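Local coordinates for archaeal Sm-like protein AF-Sm2 (Archaeoglobus fulgidus, PDB 1LJO) that probably binds RNA as a member of the snRNP Sm protein family and assembles into a six-subunit complex, at residues E49-E53 with E54-S58. Residues are numbered along the deposited sequence; the frame is centred on the assembly and turned at random.
With ACY (acetic acid), chain D; ACY (acetic acid), chain C.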
loop_
_atom_site.group_PDB
_atom_site.type_symbol
_atom_site.label_atom_id
_atom_site.label_comp_id
_atom_site.label_asym_id
_atom_site.label_seq_id
_atom_site.Cartn_x
_atom_site.Cartn_y
_atom_site.Cartn_z
ATOM N N GLU A 49 15.624 -9.163 15.266
ATOM C CA GLU A 49 15.004 -9.757 14.098
ATOM C C GLU A 49 14.995 -11.250 14.407
ATOM O O GLU A 49 16.025 -11.812 14.787
ATOM C CB GLU A 49 15.854 -9.461 12.865
ATOM C CG GLU A 49 15.189 -9.745 11.544
ATOM C CD GLU A 49 16.053 -9.310 10.377
ATOM O OE1 GLU A 49 16.483 -8.137 10.359
ATOM O OE2 GLU A 49 16.303 -10.137 9.480
ATOM N N CYS A 50 13.836 -11.884 14.261
ATOM C CA CYS A 50 13.710 -13.302 14.553
ATOM C C CYS A 50 12.975 -14.076 13.466
ATOM O O CYS A 50 12.276 -13.505 12.634
ATOM C CB CYS A 50 12.958 -13.509 15.878
ATOM S SG CYS A 50 13.686 -12.738 17.352
ATOM N N LYS A 51 13.166 -15.388 13.491
ATOM C CA LYS A 51 12.507 -16.316 12.580
ATOM C C LYS A 51 11.936 -17.349 13.537
ATOM O O LYS A 51 12.507 -18.422 13.733
ATOM C CB LYS A 51 13.514 -16.977 11.638
ATOM C CG LYS A 51 13.770 -16.206 10.356
ATOM C CD LYS A 51 14.733 -16.966 9.456
ATOM C CE LYS A 51 14.442 -16.692 7.995
ATOM N NZ LYS A 51 13.080 -17.168 7.639
ATOM N N GLY A 52 10.811 -17.009 14.151
ATOM C CA GLY A 52 10.218 -17.903 15.122
ATOM C C GLY A 52 10.984 -17.656 16.404
ATOM O O GLY A 52 11.158 -16.505 16.811
ATOM N N GLU A 53 11.469 -18.719 17.034
ATOM C CA GLU A 53 12.222 -18.569 18.271
ATOM C C GLU A 53 13.712 -18.374 17.994
ATOM O O GLU A 53 14.520 -18.308 18.920
ATOM C CB GLU A 53 12.010 -19.793 19.162
ATOM C CG GLU A 53 10.549 -20.100 19.452
ATOM C CD GLU A 53 9.826 -18.943 20.122
ATOM O OE1 GLU A 53 10.247 -18.536 21.225
ATOM O OE2 GLU A 53 8.836 -18.443 19.546
ATOM N N GLU A 54 14.069 -18.268 16.717
ATOM C CA GLU A 54 15.463 -18.086 16.324
ATOM C C GLU A 54 15.841 -16.631 16.060
ATOM O O GLU A 54 15.296 -15.987 15.167
ATOM C CB GLU A 54 15.771 -18.915 15.074
ATOM C CG GLU A 54 15.635 -20.416 15.268
ATOM C CD GLU A 54 16.591 -20.956 16.315
ATOM O OE1 GLU A 54 17.818 -20.786 16.150
ATOM O OE2 GLU A 54 16.114 -21.551 17.302
ATOM N N LYS A 55 16.791 -16.132 16.843
ATOM C CA LYS A 55 17.295 -14.767 16.725
ATOM C C LYS A 55 18.328 -14.689 15.597
ATOM O O LYS A 55 19.252 -15.506 15.539
ATOM C CB LYS A 55 17.932 -14.361 18.057
ATOM C CG LYS A 55 18.967 -13.253 17.997
ATOM C CD LYS A 55 18.347 -11.885 17.815
ATOM C CE LYS A 55 18.928 -10.899 18.821
ATOM N NZ LYS A 55 20.417 -10.921 18.833
ATOM N N VAL A 56 18.175 -13.713 14.702
ATOM C CA VAL A 56 19.108 -13.558 13.591
ATOM C C VAL A 56 19.866 -12.231 13.582
ATOM O O VAL A 56 20.966 -12.156 13.049
ATOM C CB VAL A 56 18.397 -13.730 12.228
ATOM C CG1 VAL A 56 17.774 -15.114 12.142
ATOM C CG2 VAL A 56 17.341 -12.662 12.045
ATOM N N ARG A 57 19.282 -11.183 14.165
ATOM C CA ARG A 57 19.937 -9.875 14.216
ATOM C C ARG A 57 19.471 -9.035 15.400
ATOM O O ARG A 57 18.289 -9.025 15.727
ATOM C CB ARG A 57 19.649 -9.056 12.951
ATOM C CG ARG A 57 20.365 -9.469 11.686
ATOM C CD ARG A 57 20.351 -8.302 10.700
ATOM N NE ARG A 57 20.914 -8.636 9.396
ATOM C CZ ARG A 57 20.254 -9.270 8.431
ATOM N NH1 ARG A 57 18.994 -9.645 8.619
ATOM N NH2 ARG A 57 20.852 -9.523 7.274
ATOM N N SER A 58 20.403 -8.331 16.034
ATOM C CA SER A 58 20.071 -7.438 17.143
ATOM C C SER A 58 19.825 -6.085 16.487
ATOM O O SER A 58 20.602 -5.666 15.626
ATOM C CB SER A 58 21.237 -7.330 18.134
ATOM O OG SER A 58 21.322 -8.485 18.945
HETATM C C ACY D . 23.943 -9.454 16.177
HETATM O O ACY D . 23.351 -10.101 17.144
HETATM O OXT ACY D . 23.403 -8.951 15.132
HETATM C CH3 ACY D . 25.441 -9.313 16.376
HETATM C C ACY C . 9.841 -17.804 9.395
HETATM O O ACY C . 9.753 -18.925 8.735
HETATM O OXT ACY C . 10.410 -16.722 9.019
HETATM C CH3 ACY C . 9.171 -17.856 10.758
#
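Two backbone amides of the bulged strand converge on Glu-49 O: Val-56 N donates a nearly straight bond of 2.9 Å, and Arg-57 N adds a weak one at 3.4 Å. Two residues set against one define a classic beta bulge, here in the beta hairpin formed by strands 47-51 and 54-60 of the Sm fold. Glu-49 N in turn donates to Arg-57 O at 2.7 Å. The hairpin closes through a type II' turn from Lys-51 to Glu-54; Gly-52 suits its second position because the backbone there has a positive phi of 81°, easily reached without a side chain. Across the turn, Lys-51 N donates to Glu-54 O at 2.8 Å.

Glu-49 and Arg-57 project from the same face of the sheet and lie side by side. A chi1 of -167° turns Glu-49 CG away from the backbone N, and the extended chain carries OE2 to 2.9 Å from Arg-57 NH1. This salt bridge meets the guanidinium at its edge, with the two flat groups turned 46° apart. Asn-27 ND2, from outside the hairpin, also bonds OE2, giving this buried carboxylate a second polar partner and probably helping to fix its rotation. Shortening Glu-49 to an alanine removes the carboxylate, which would probably leave the Arg-57 guanidinium without its mate and freer to turn, and Asn-27 ND2 without this acceptor. Val-56 lays its CG2 methyl against the aliphatic part of the glutamate, 3.6 Å from Glu-49 CB.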